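Local atomic coordinates of exopolysaccharide biosynthesis protein (Pantoea stewartii subsp. stewartii DC283, PDB entry 6TGF), a protein that modifies the exopolysaccharide glycan of the bacterial biofilm, probably as a hydrolase, with a trimeric parallel beta-helix fold like that of bacteriophage tailspikes. Residues K36-A40 with T41-K45; G282-F285 with G286-Q289; Y528-S531 with R532-E536; W606-E609 with G610-V614; T647-D650 with R651-G655. All coordinates share one frame; numbering follows the deposited sequence.

Contact 1. Residues K36-A40 with T41-K45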
loop_
_atom_site.group_PDB
_atom_site.type_symbol
_atom_site.label_atom_id
_atom_site.label_comp_id
_atom_site.label_asym_id
_atom_site.label_seq_id
_atom_site.Cartn_x
_atom_site.Cartn_y
_atom_site.Cartn_z
ATOM N N LYS B 36 27.999 16.418 73.398
ATOM C CA LYS B 36 29.029 15.392 73.729
ATOM C C LYS B 36 29.935 15.180 72.512
ATOM O O LYS B 36 29.586 14.344 71.659
ATOM C CB LYS B 36 28.373 14.080 74.175
ATOM C CG LYS B 36 27.479 14.181 75.407
ATOM C CD LYS B 36 28.190 14.672 76.654
ATOM C CE LYS B 36 27.236 15.011 77.781
ATOM N NZ LYS B 36 27.948 15.583 78.948
ATOM N N SER B 37 31.053 15.915 72.450
ATOM C CA SER B 37 32.071 15.855 71.367
ATOM C C SER B 37 32.568 14.414 71.195
ATOM O O SER B 37 33.031 13.826 72.193
ATOM C CB SER B 37 33.213 16.798 71.644
ATOM O OG SER B 37 34.222 16.673 70.652
ATOM N N VAL B 38 32.467 13.882 69.974
ATOM C CA VAL B 38 32.857 12.489 69.598
ATOM C C VAL B 38 33.824 12.567 68.411
ATOM O O VAL B 38 33.596 13.403 67.518
ATOM C CB VAL B 38 31.612 11.636 69.272
ATOM C CG1 VAL B 38 31.966 10.291 68.656
ATOM C CG2 VAL B 38 30.733 11.435 70.495
ATOM N N ASP B 39 34.868 11.734 68.411
ATOM C CA ASP B 39 35.849 11.625 67.297
ATOM C C ASP B 39 35.226 10.799 66.167
ATOM O O ASP B 39 34.429 9.889 66.469
ATOM C CB ASP B 39 37.170 11.015 67.774
ATOM C CG ASP B 39 37.933 11.892 68.752
ATOM O OD1 ASP B 39 37.789 13.126 68.663
ATOM O OD2 ASP B 39 38.662 11.332 69.595
ATOM N N ALA B 40 35.583 11.107 64.918
ATOM C CA ALA B 40 35.120 10.400 63.699
ATOM C C ALA B 40 35.453 8.907 63.809
ATOM O O ALA B 40 34.616 8.082 63.399
ATOM C CB ALA B 40 35.746 11.020 62.473
ATOM N N THR B 41 36.621 8.584 64.370
ATOM C CA THR B 41 37.156 7.204 64.520
ATOM C C THR B 41 36.431 6.449 65.646
ATOM O O THR B 41 36.618 5.220 65.728
ATOM C CB THR B 41 38.668 7.242 64.772
ATOM O OG1 THR B 41 38.898 8.062 65.919
ATOM C CG2 THR B 41 39.445 7.780 63.591
ATOM N N ALA B 42 35.648 7.147 66.480
ATOM C CA ALA B 42 34.898 6.581 67.628
ATOM C C ALA B 42 33.425 6.348 67.259
ATOM O O ALA B 42 32.671 5.889 68.142
ATOM C CB ALA B 42 35.023 7.497 68.821
ATOM N N ILE B 43 33.026 6.647 66.017
ATOM C CA ILE B 43 31.634 6.437 65.512
ATOM C C ILE B 43 31.494 4.979 65.080
ATOM O O ILE B 43 32.334 4.477 64.336
ATOM C CB ILE B 43 31.296 7.428 64.377
ATOM C CG1 ILE B 43 31.245 8.864 64.912
ATOM C CG2 ILE B 43 30.014 7.027 63.657
ATOM C CD1 ILE B 43 30.325 9.797 64.160
ATOM N N PRO B 44 30.433 4.260 65.524
ATOM C CA PRO B 44 30.256 2.847 65.187
ATOM C C PRO B 44 30.417 2.559 63.687
ATOM O O PRO B 44 29.880 3.297 62.887
ATOM C CB PRO B 44 28.817 2.545 65.631
ATOM C CG PRO B 44 28.566 3.523 66.757
ATOM C CD PRO B 44 29.344 4.766 66.376
ATOM N N LYS B 45 31.161 1.500 63.358
ATOM C CA LYS B 45 31.421 1.042 61.967
ATOM C C LYS B 45 30.079 0.803 61.266
ATOM O O LYS B 45 29.198 0.173 61.882
ATOM C CB LYS B 45 32.264 -0.237 61.988
ATOM C CG LYS B 45 33.012 -0.552 60.701
ATOM C CD LYS B 45 34.208 0.347 60.451
ATOM C CE LYS B 45 35.363 -0.366 59.778
ATOM N NZ LYS B 45 34.941 -1.083 58.549
#
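Asp39 and Ala42 close a tight reversal of the chain: Ala42 N donates to Asp39 O at 3.0 Å with an N-H...O angle of 149°. Ala40 and Thr41, at the two central positions, both have helical backbone angles, so residues 39-42 form a type I turn. A second turn overlaps it, marked by a weak bond from Ile43 N to Ala40 O (3.4 Å), and together they give a short 3-10 segment. One apolar cluster lies against the bend. Val38 CG1 lies 4.1 Å from Ala42 CB and also 4.1 Å from Ile43 CG1. It gets there because CG1 stands opposite the backbone nitrogen (chi1 170°), which sends this methyl forward over the turn; the Val38 and Ile43 side chains then meet at roughly a right angle. This bend follows the weakly bonded strand 36-38, one of the two outer strands of this chain's five-stranded antiparallel sheet in the N-terminal part of the protein. Residues 43-45 fall in the head-binding family region, a family probably related to the N-terminal domains of phage tailspikes. Backbone hydrogen bonds join the strand to strand 98-101, through Lys36 with Gln100 and Val38 with Leu98. Ile43 packs on Leu98 and Phe90, while within the turn its CB sits 3.5 Å from Ala40 O. On the more exposed part of the bend, Thr41 OG1 comes alongside Asp39 CB at 3.9 Å, a van der Waals contact. Ala42 CB rests 3.4 Å from Asp39 O, beside the carbonyl oxygen that its own N-H engages.

Contact 2. Residues G282-F285 with G286-Q289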
loop_
_atom_site.group_PDB
_atom_site.type_symbol
_atom_site.label_atom_id
_atom_site.label_comp_id
_atom_site.label_asym_id
_atom_site.label_seq_id
_atom_site.Cartn_x
_atom_site.Cartn_y
_atom_site.Cartn_z
ATOM N N GLY B 282 27.791 12.113 17.186
ATOM C CA GLY B 282 27.908 10.715 16.727
ATOM C C GLY B 282 27.751 9.718 17.865
ATOM O O GLY B 282 28.610 9.710 18.766
ATOM N N CYS B 283 26.686 8.911 17.823
ATOM C CA CYS B 283 26.389 7.820 18.789
ATOM C C CYS B 283 26.831 6.480 18.191
ATOM O O CYS B 283 26.260 6.083 17.155
ATOM C CB CYS B 283 24.905 7.776 19.134
ATOM S SG CYS B 283 24.353 9.187 20.129
ATOM N N ASP B 284 27.808 5.820 18.821
ATOM C CA ASP B 284 28.377 4.520 18.372
ATOM C C ASP B 284 27.836 3.397 19.267
ATOM O O ASP B 284 28.310 3.272 20.411
ATOM C CB ASP B 284 29.908 4.565 18.359
ATOM C CG ASP B 284 30.557 3.473 17.523
ATOM O OD1 ASP B 284 30.061 2.327 17.556
ATOM O OD2 ASP B 284 31.555 3.779 16.838
ATOM N N PHE B 285 26.873 2.624 18.755
ATOM C CA PHE B 285 26.362 1.361 19.352
ATOM C C PHE B 285 26.915 0.176 18.549
ATOM O O PHE B 285 26.189 -0.823 18.353
ATOM C CB PHE B 285 24.830 1.346 19.361
ATOM C CG PHE B 285 24.174 2.643 19.758
ATOM C CD1 PHE B 285 24.150 3.053 21.082
ATOM C CD2 PHE B 285 23.566 3.451 18.808
ATOM C CE1 PHE B 285 23.537 4.243 21.445
ATOM C CE2 PHE B 285 22.955 4.642 19.173
ATOM C CZ PHE B 285 22.940 5.033 20.491
ATOM N N GLY B 286 28.173 0.284 18.108
ATOM C CA GLY B 286 28.770 -0.578 17.068
ATOM C C GLY B 286 29.434 -1.820 17.636
ATOM O O GLY B 286 29.468 -1.968 18.877
ATOM N N GLU B 287 29.941 -2.674 16.739
ATOM C CA GLU B 287 30.702 -3.923 17.022
ATOM C C GLU B 287 29.769 -4.982 17.624
ATOM O O GLU B 287 29.509 -5.982 16.926
ATOM C CB GLU B 287 31.917 -3.646 17.913
ATOM C CG GLU B 287 32.989 -2.814 17.225
ATOM C CD GLU B 287 32.805 -1.307 17.297
ATOM O OE1 GLU B 287 32.318 -0.817 18.335
ATOM O OE2 GLU B 287 33.159 -0.625 16.314
ATOM N N GLU B 288 29.290 -4.780 18.858
ATOM C CA GLU B 288 28.374 -5.731 19.548
ATOM C C GLU B 288 27.105 -5.912 18.706
ATOM O O GLU B 288 26.413 -4.908 18.450
ATOM C CB GLU B 288 28.024 -5.266 20.966
ATOM C CG GLU B 288 28.855 -5.939 22.048
ATOM C CD GLU B 288 28.075 -6.506 23.223
ATOM O OE1 GLU B 288 26.830 -6.567 23.142
ATOM O OE2 GLU B 288 28.719 -6.895 24.217
ATOM N N GLN B 289 26.831 -7.154 18.298
ATOM C CA GLN B 289 25.661 -7.552 17.468
ATOM C C GLN B 289 24.443 -7.712 18.384
ATOM O O GLN B 289 24.515 -8.535 19.315
ATOM C CB GLN B 289 25.965 -8.859 16.731
ATOM C CG GLN B 289 25.538 -8.861 15.272
ATOM C CD GLN B 289 26.031 -10.090 14.548
ATOM O OE1 GLN B 289 27.210 -10.211 14.224
ATOM N NE2 GLN B 289 25.123 -11.016 14.285
#
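After the short strand around 283-284 the chain bends at Phe285 and Gly286 into an irregular loop, and the bend is described by two local bonds. In the first, Gly286 N points to Asp284 OD1 at 2.8 Å; the N-H...O angle of 129° makes it weak, but the connection is that of an Asx turn. In the second, Glu288 N binds Gly286 O (2.8 Å) across Glu287, whose backbone angles (70°/-69°) are those of a classic gamma turn. Strand 283-284 is the first of seven in a parallel sheet of the tailspike-like beta-helix, hydrogen-bonded to strand 318-324 through Cys283 and Phe285. The Asp284 carboxylate swings forward along the chain, and its OD1 also lies 3.2 Å from Gly286 CA. The Phe285 side chain leaves in another direction: its buried ring meets the rings of Tyr259, from helix 252-265, and Phe293, joining the strand to the helix packed beside it. Phe285 O accepts a hydrogen bond from Arg290 NH1. On the exposed part of the loop the Glu287 chain folds back at its second torsion towards Asp284. The two carboxylates would probably repel each other mildly, with Glu287 OE1 3.9 Å from Asp284 OD1.

Contact 3. Residues Y528-S531 with R532-E536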
loop_
_atom_site.group_PDB
_atom_site.type_symbol
_atom_site.label_atom_id
_atom_site.label_comp_id
_atom_site.label_asym_id
_atom_site.label_seq_id
_atom_site.Cartn_x
_atom_site.Cartn_y
_atom_site.Cartn_z
ATOM N N TYR B 528 -4.500 -17.003 -28.543
ATOM C CA TYR B 528 -4.791 -16.564 -29.933
ATOM C C TYR B 528 -4.681 -15.042 -30.050
ATOM O O TYR B 528 -4.974 -14.331 -29.068
ATOM C CB TYR B 528 -6.180 -17.036 -30.368
ATOM C CG TYR B 528 -7.326 -16.501 -29.546
ATOM C CD1 TYR B 528 -7.682 -17.097 -28.347
ATOM C CD2 TYR B 528 -8.068 -15.411 -29.970
ATOM C CE1 TYR B 528 -8.739 -16.623 -27.589
ATOM C CE2 TYR B 528 -9.130 -14.924 -29.224
ATOM C CZ TYR B 528 -9.469 -15.533 -28.029
ATOM O OH TYR B 528 -10.511 -15.065 -27.283
ATOM N N LEU B 529 -4.265 -14.574 -31.230
ATOM C CA LEU B 529 -4.263 -13.140 -31.622
ATOM C C LEU B 529 -5.637 -12.796 -32.206
ATOM O O LEU B 529 -6.145 -13.579 -33.031
ATOM C CB LEU B 529 -3.148 -12.889 -32.644
ATOM C CG LEU B 529 -3.046 -11.461 -33.184
ATOM C CD1 LEU B 529 -2.724 -10.472 -32.075
ATOM C CD2 LEU B 529 -2.002 -11.370 -34.283
ATOM N N THR B 530 -6.215 -11.673 -31.775
ATOM C CA THR B 530 -7.470 -11.098 -32.327
ATOM C C THR B 530 -7.226 -9.612 -32.618
ATOM O O THR B 530 -6.058 -9.179 -32.544
ATOM C CB THR B 530 -8.652 -11.368 -31.386
ATOM O OG1 THR B 530 -9.851 -10.958 -32.045
ATOM C CG2 THR B 530 -8.529 -10.658 -30.055
ATOM N N SER B 531 -8.284 -8.871 -32.952
ATOM C CA SER B 531 -8.216 -7.436 -33.326
ATOM C C SER B 531 -9.153 -6.614 -32.440
ATOM O O SER B 531 -10.247 -7.105 -32.099
ATOM C CB SER B 531 -8.536 -7.236 -34.781
ATOM O OG SER B 531 -8.527 -5.855 -35.113
ATOM N N ARG B 532 -8.714 -5.400 -32.103
ATOM C CA ARG B 532 -9.532 -4.311 -31.510
ATOM C C ARG B 532 -10.720 -4.018 -32.436
ATOM O O ARG B 532 -11.755 -3.533 -31.936
ATOM C CB ARG B 532 -8.633 -3.085 -31.323
ATOM C CG ARG B 532 -9.200 -1.982 -30.441
ATOM C CD ARG B 532 -8.082 -1.053 -30.003
ATOM N NE ARG B 532 -8.437 0.358 -30.077
ATOM C CZ ARG B 532 -9.063 1.044 -29.125
ATOM N NH1 ARG B 532 -9.431 0.457 -27.998
ATOM N NH2 ARG B 532 -9.327 2.325 -29.309
ATOM N N TRP B 533 -10.569 -4.322 -33.731
ATOM C CA TRP B 533 -11.507 -3.955 -34.824
ATOM C C TRP B 533 -11.922 -5.199 -35.618
ATOM O O TRP B 533 -11.073 -5.743 -36.351
ATOM C CB TRP B 533 -10.842 -2.908 -35.722
ATOM C CG TRP B 533 -10.229 -1.780 -34.952
ATOM C CD1 TRP B 533 -10.886 -0.841 -34.212
ATOM C CD2 TRP B 533 -8.826 -1.481 -34.825
ATOM N NE1 TRP B 533 -9.992 0.024 -33.641
ATOM C CE2 TRP B 533 -8.722 -0.341 -34.001
ATOM C CE3 TRP B 533 -7.654 -2.055 -35.333
ATOM C CZ2 TRP B 533 -7.493 0.229 -33.671
ATOM C CZ3 TRP B 533 -6.439 -1.490 -35.008
ATOM C CH2 TRP B 533 -6.363 -0.363 -34.188
ATOM N N LEU B 534 -13.183 -5.622 -35.471
ATOM C CA LEU B 534 -13.810 -6.720 -36.256
ATOM C C LEU B 534 -14.908 -6.121 -37.141
ATOM O O LEU B 534 -15.915 -5.641 -36.582
ATOM C CB LEU B 534 -14.375 -7.774 -35.296
ATOM C CG LEU B 534 -13.385 -8.360 -34.287
ATOM C CD1 LEU B 534 -14.098 -9.267 -33.297
ATOM C CD2 LEU B 534 -12.264 -9.115 -34.986
ATOM N N LEU B 535 -14.707 -6.138 -38.465
ATOM C CA LEU B 535 -15.641 -5.565 -39.475
ATOM C C LEU B 535 -16.596 -6.656 -39.971
ATOM O O LEU B 535 -16.124 -7.776 -40.248
ATOM C CB LEU B 535 -14.834 -4.974 -40.636
ATOM C CG LEU B 535 -14.031 -3.717 -40.310
ATOM C CD1 LEU B 535 -13.217 -3.270 -41.514
ATOM C CD2 LEU B 535 -14.944 -2.592 -39.841
ATOM N N GLU B 536 -17.885 -6.321 -40.091
ATOM C CA GLU B 536 -18.972 -7.248 -40.505
ATOM C C GLU B 536 -19.668 -6.696 -41.753
ATOM O O GLU B 536 -19.878 -5.467 -41.826
ATOM C CB GLU B 536 -19.969 -7.435 -39.360
ATOM C CG GLU B 536 -21.162 -8.304 -39.724
ATOM C CD GLU B 536 -22.089 -8.650 -38.572
ATOM O OE1 GLU B 536 -21.802 -8.236 -37.427
ATOM O OE2 GLU B 536 -23.102 -9.335 -38.823
#
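The passage from the short strand 528-529 into strand 534-537 lies where the three chains of the tailspike-like trimer meet, and Ser531 touches Trp533 at the bend between them. Ser531 OG lies 2.8 Å from Trp533 O. Its single proton has a second acceptor within reach, Ile642 O on strand 637-646, so the geometry leaves open which carbonyl the hydroxyl serves. The hydroxyl reaches this position because OG stands opposite the Ser531 nitrogen (chi1 177°), which lays it along the onward chain. There it is also close to the Trp533 side chain, 3.8 Å from CB and 3.9 Å from CE3, approaching the ring obliquely. Leu534 closes over the other part of the bend: its CG is 4.0 Å from Ser531 O, and its CD2 touches both Ser531 CB and Thr530 OG1, each at 4.2 Å. Arg532 CB covers one face of the Trp533 indole, 3.8 Å above the ring plane and over its centre, while the guanidinium turns an edge to Trp533 CZ2. That group extends to a neighbouring chain, Arg532 NH1 forming a salt bridge with Asp521 of the second subunit, and Trp533 packs on strand 659-664. Tyr528 and Leu529 pair in parallel with a strand of the third subunit, whereas Trp533 and Leu535 bond antiparallel to strand 637-646 of their own chain. Within a few residues the backbone thus passes from a strand shared between chains to one that is outermost, within this chain, in a five-stranded antiparallel sheet, consistent with the interdigitated chains of trimeric, tailspike-like beta-helix proteins.

Contact 4. Residues W606-E609 with G610-V614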
loop_
_atom_site.group_PDB
_atom_site.type_symbol
_atom_site.label_atom_id
_atom_site.label_comp_id
_atom_site.label_asym_id
_atom_site.label_seq_id
_atom_site.Cartn_x
_atom_site.Cartn_y
_atom_site.Cartn_z
ATOM N N TRP B 606 -1.732 -4.223 -52.596
ATOM C CA TRP B 606 -2.394 -5.259 -51.756
ATOM C C TRP B 606 -2.505 -6.598 -52.495
ATOM O O TRP B 606 -2.781 -6.595 -53.710
ATOM C CB TRP B 606 -3.758 -4.756 -51.262
ATOM C CG TRP B 606 -4.833 -4.701 -52.304
ATOM C CD1 TRP B 606 -5.017 -3.736 -53.252
ATOM C CD2 TRP B 606 -5.902 -5.647 -52.483
ATOM N NE1 TRP B 606 -6.120 -4.021 -54.012
ATOM C CE2 TRP B 606 -6.684 -5.186 -53.563
ATOM C CE3 TRP B 606 -6.272 -6.837 -51.842
ATOM C CZ2 TRP B 606 -7.808 -5.877 -54.014
ATOM C CZ3 TRP B 606 -7.382 -7.518 -52.289
ATOM C CH2 TRP B 606 -8.139 -7.043 -53.361
ATOM N N SER B 607 -2.286 -7.690 -51.756
ATOM C CA SER B 607 -2.448 -9.104 -52.183
ATOM C C SER B 607 -3.570 -9.747 -51.359
ATOM O O SER B 607 -4.084 -9.076 -50.446
ATOM C CB SER B 607 -1.153 -9.856 -52.031
ATOM O OG SER B 607 -0.593 -9.646 -50.743
ATOM N N ALA B 608 -3.928 -11.000 -51.665
ATOM C CA ALA B 608 -5.014 -11.751 -50.993
ATOM C C ALA B 608 -4.647 -13.233 -50.854
ATOM O O ALA B 608 -3.661 -13.674 -51.479
ATOM C CB ALA B 608 -6.301 -11.579 -51.759
ATOM N N GLU B 609 -5.419 -13.960 -50.041
ATOM C CA GLU B 609 -5.340 -15.435 -49.872
ATOM C C GLU B 609 -6.759 -16.010 -49.821
ATOM O O GLU B 609 -7.678 -15.279 -49.398
ATOM C CB GLU B 609 -4.580 -15.805 -48.597
ATOM C CG GLU B 609 -3.072 -15.699 -48.724
ATOM C CD GLU B 609 -2.306 -16.166 -47.497
ATOM O OE1 GLU B 609 -2.904 -16.862 -46.655
ATOM O OE2 GLU B 609 -1.112 -15.826 -47.383
ATOM N N GLY B 610 -6.916 -17.271 -50.238
ATOM C CA GLY B 610 -8.181 -18.031 -50.185
ATOM C C GLY B 610 -9.364 -17.208 -50.668
ATOM O O GLY B 610 -9.243 -16.564 -51.726
ATOM N N SER B 611 -10.469 -17.231 -49.919
ATOM C CA SER B 611 -11.713 -16.470 -50.208
ATOM C C SER B 611 -11.584 -15.055 -49.629
ATOM O O SER B 611 -12.069 -14.823 -48.507
ATOM C CB SER B 611 -12.922 -17.200 -49.674
ATOM O OG SER B 611 -14.119 -16.509 -49.997
ATOM N N SER B 612 -10.945 -14.151 -50.379
ATOM C CA SER B 612 -10.551 -12.782 -49.943
ATOM C C SER B 612 -11.738 -12.055 -49.312
ATOM O O SER B 612 -12.842 -12.095 -49.847
ATOM C CB SER B 612 -9.991 -11.990 -51.095
ATOM O OG SER B 612 -9.567 -10.705 -50.665
ATOM N N PRO B 613 -11.546 -11.373 -48.159
ATOM C CA PRO B 613 -12.581 -10.505 -47.596
ATOM C C PRO B 613 -12.648 -9.124 -48.270
ATOM O O PRO B 613 -13.602 -8.411 -48.014
ATOM C CB PRO B 613 -12.152 -10.379 -46.126
ATOM C CG PRO B 613 -10.641 -10.474 -46.173
ATOM C CD PRO B 613 -10.336 -11.414 -47.321
ATOM N N VAL B 614 -11.656 -8.790 -49.106
ATOM C CA VAL B 614 -11.501 -7.458 -49.767
ATOM C C VAL B 614 -11.521 -7.647 -51.290
ATOM O O VAL B 614 -10.869 -8.589 -51.778
ATOM C CB VAL B 614 -10.206 -6.763 -49.298
ATOM C CG1 VAL B 614 -9.938 -5.466 -50.048
ATOM C CG2 VAL B 614 -10.219 -6.516 -47.797
#
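Trp606 lies with its six-membered ring beneath a methyl of Val614, making a CH-pi contact: Val614 CG1 is 4.2 Å from the ring centroid and 19° off the ring normal, displaced towards the rim. The valine meets the indole at a slant, CG1 standing opposite the Val614 nitrogen and so projecting over the ring. The indole is also touched along its benzo end, where Trp606 CH2 comes within 3.5 Å of Val614 O, and Ser612 OG sits at its edge, near the plane, 4.2 Å from CZ3. That hydroxyl is held in position by a bond inside the returning arm: Ser612 OG donates to Val614 O at 2.7 Å, in the carbonyl plane and on a lone pair. Ser612 OG also packs against Ala608 CB at 3.6 Å, so one serine bridges Trp606 and Ala608, the two side chains of the strand that face the returning arm. Gly610, with a positive phi of 45°, begins the reversal, after which the arm runs back at 144° to residues 606-609. Glu609 turns away and forms a salt bridge with Arg590 on the adjacent strand 589-597. Ala608 and Glu609 pair antiparallel with a strand of the second subunit, whose His683 NE2 hydrogen-bonds to Gly610 O. Strand 602-610 is outermost within its own chain in one five-stranded antiparallel sheet, which the second subunit continues, and strand 614-620, entered at Val614, belongs to another. A turn that passes from sheet to sheet with inward side chains meeting inside it is a beta-arch, a connection that occurs in beta-sandwiches.

Contact 5. Residues T647-D650 with R651-G655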
loop_
_atom_site.group_PDB
_atom_site.type_symbol
_atom_site.label_atom_id
_atom_site.label_comp_id
_atom_site.label_asym_id
_atom_site.label_seq_id
_atom_site.Cartn_x
_atom_site.Cartn_y
_atom_site.Cartn_z
ATOM N N THR B 647 7.153 -0.432 -39.427
ATOM C CA THR B 647 8.583 -0.068 -39.232
ATOM C C THR B 647 8.678 1.303 -38.550
ATOM O O THR B 647 9.800 1.696 -38.174
ATOM C CB THR B 647 9.341 -0.039 -40.566
ATOM O OG1 THR B 647 8.918 1.110 -41.302
ATOM C CG2 THR B 647 9.124 -1.286 -41.394
ATOM N N ALA B 648 7.546 2.003 -38.413
ATOM C CA ALA B 648 7.448 3.373 -37.858
ATOM C C ALA B 648 7.845 3.371 -36.376
ATOM O O ALA B 648 7.585 2.363 -35.685
ATOM C CB ALA B 648 6.051 3.905 -38.059
ATOM N N LYS B 649 8.455 4.468 -35.917
ATOM C CA LYS B 649 8.932 4.655 -34.521
ATOM C C LYS B 649 7.719 4.883 -33.615
ATOM O O LYS B 649 6.895 5.757 -33.947
ATOM C CB LYS B 649 9.919 5.825 -34.453
ATOM C CG LYS B 649 11.160 5.663 -35.324
ATOM C CD LYS B 649 11.707 6.963 -35.880
ATOM C CE LYS B 649 12.785 7.584 -35.020
ATOM N NZ LYS B 649 13.394 8.762 -35.682
ATOM N N ASP B 650 7.615 4.115 -32.525
ATOM C CA ASP B 650 6.486 4.171 -31.557
ATOM C C ASP B 650 6.821 5.195 -30.462
ATOM O O ASP B 650 7.876 5.856 -30.574
ATOM C CB ASP B 650 6.159 2.777 -31.011
ATOM C CG ASP B 650 7.214 2.189 -30.089
ATOM O OD1 ASP B 650 8.307 2.779 -29.989
ATOM O OD2 ASP B 650 6.934 1.135 -29.483
ATOM N N ARG B 651 5.954 5.318 -29.453
ATOM C CA ARG B 651 6.006 6.389 -28.420
ATOM C C ARG B 651 7.210 6.185 -27.490
ATOM O O ARG B 651 7.668 7.185 -26.907
ATOM C CB ARG B 651 4.693 6.434 -27.630
ATOM C CG ARG B 651 4.595 7.576 -26.629
ATOM C CD ARG B 651 4.733 8.944 -27.274
ATOM N NE ARG B 651 4.781 10.018 -26.292
ATOM C CZ ARG B 651 5.889 10.492 -25.722
ATOM N NH1 ARG B 651 7.077 9.994 -26.028
ATOM N NH2 ARG B 651 5.803 11.473 -24.841
ATOM N N PHE B 652 7.705 4.949 -27.358
ATOM C CA PHE B 652 8.916 4.605 -26.565
ATOM C C PHE B 652 10.155 5.280 -27.168
ATOM O O PHE B 652 11.109 5.552 -26.417
ATOM C CB PHE B 652 9.121 3.088 -26.497
ATOM C CG PHE B 652 8.211 2.365 -25.538
ATOM C CD1 PHE B 652 8.434 2.419 -24.171
ATOM C CD2 PHE B 652 7.140 1.616 -26.000
ATOM C CE1 PHE B 652 7.599 1.749 -23.288
ATOM C CE2 PHE B 652 6.306 0.947 -25.118
ATOM C CZ PHE B 652 6.537 1.014 -23.763
ATOM N N VAL B 653 10.135 5.540 -28.481
ATOM C CA VAL B 653 11.311 5.991 -29.286
ATOM C C VAL B 653 11.279 7.517 -29.463
ATOM O O VAL B 653 12.359 8.136 -29.369
ATOM C CB VAL B 653 11.349 5.260 -30.644
ATOM C CG1 VAL B 653 12.445 5.786 -31.558
ATOM C CG2 VAL B 653 11.492 3.757 -30.457
ATOM N N THR B 654 10.103 8.101 -29.726
ATOM C CA THR B 654 9.943 9.545 -30.057
ATOM C C THR B 654 8.571 10.052 -29.597
ATOM O O THR B 654 7.625 9.243 -29.552
ATOM C CB THR B 654 10.163 9.781 -31.558
ATOM O OG1 THR B 654 10.114 11.187 -31.804
ATOM C CG2 THR B 654 9.146 9.079 -32.430
ATOM N N GLY B 655 8.482 11.348 -29.276
ATOM C CA GLY B 655 7.232 12.039 -28.904
ATOM C C GLY B 655 6.279 12.134 -30.082
ATOM O O GLY B 655 5.081 11.853 -29.894
#
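Asp650 O is gripped by two backbone donors, Val653 N at 3.1 Å and Thr654 N at 3.3 Å, with nearly equal angles at hydrogen, 153° and 152°. The pair defines a type I beta-turn (650-653) overlapped by an alpha-turn (650-654), within the loop joining strands 637-646 and 659-664; residues 651-653 are helical in phi and psi but form no regular helix. The Asp650 side chain curls over the same turn. Its OD1 lies 3.4 Å from Val653 CG2, while OD2 meets the edge of the Phe652 ring, in the ring plane, 3.5 Å from CD2; carboxylate and ring are inclined by 46°. OD2 is fixed mainly by the second subunit, through a salt bridge to Lys525 and a hydrogen bond to Ser523. Arg651 NE forms a salt bridge with Glu507 of that subunit, and Phe652 turns to Tyr516, edge to face, and to strand 511-514. The turn thus links this loop with the last part of the beta-helix and with a neighbouring chain. Earlier in the chain, Lys649 lays its aliphatic stem across the returning residues, CB touching Val653 CG1 at 3.8 Å and Thr654 CG2 at 3.9 Å.

In the fold
All five contacts are local bends, strung along an elongated chain: contacts 1 and 3 have centres about 112 Å apart, on opposite sides of the chain's centre. Contacts 1 and 2 lie at the surface and touch no other subunit; backbone bonds dominate the first, a carboxylate and backbone the second. Contacts 3, 4 and 5 all touch neighbouring chains. Contacts 3 and 4 are partly buried, with centres about 16 Å apart, and reach the two outermost strands, as counted within this chain, of one sheet, yet one turns on a serine hydroxyl with two carbonyls within reach and the other on aromatic packing. In contact 5, again at the surface, Asp650 and Arg651 form salt bridges with the second subunit.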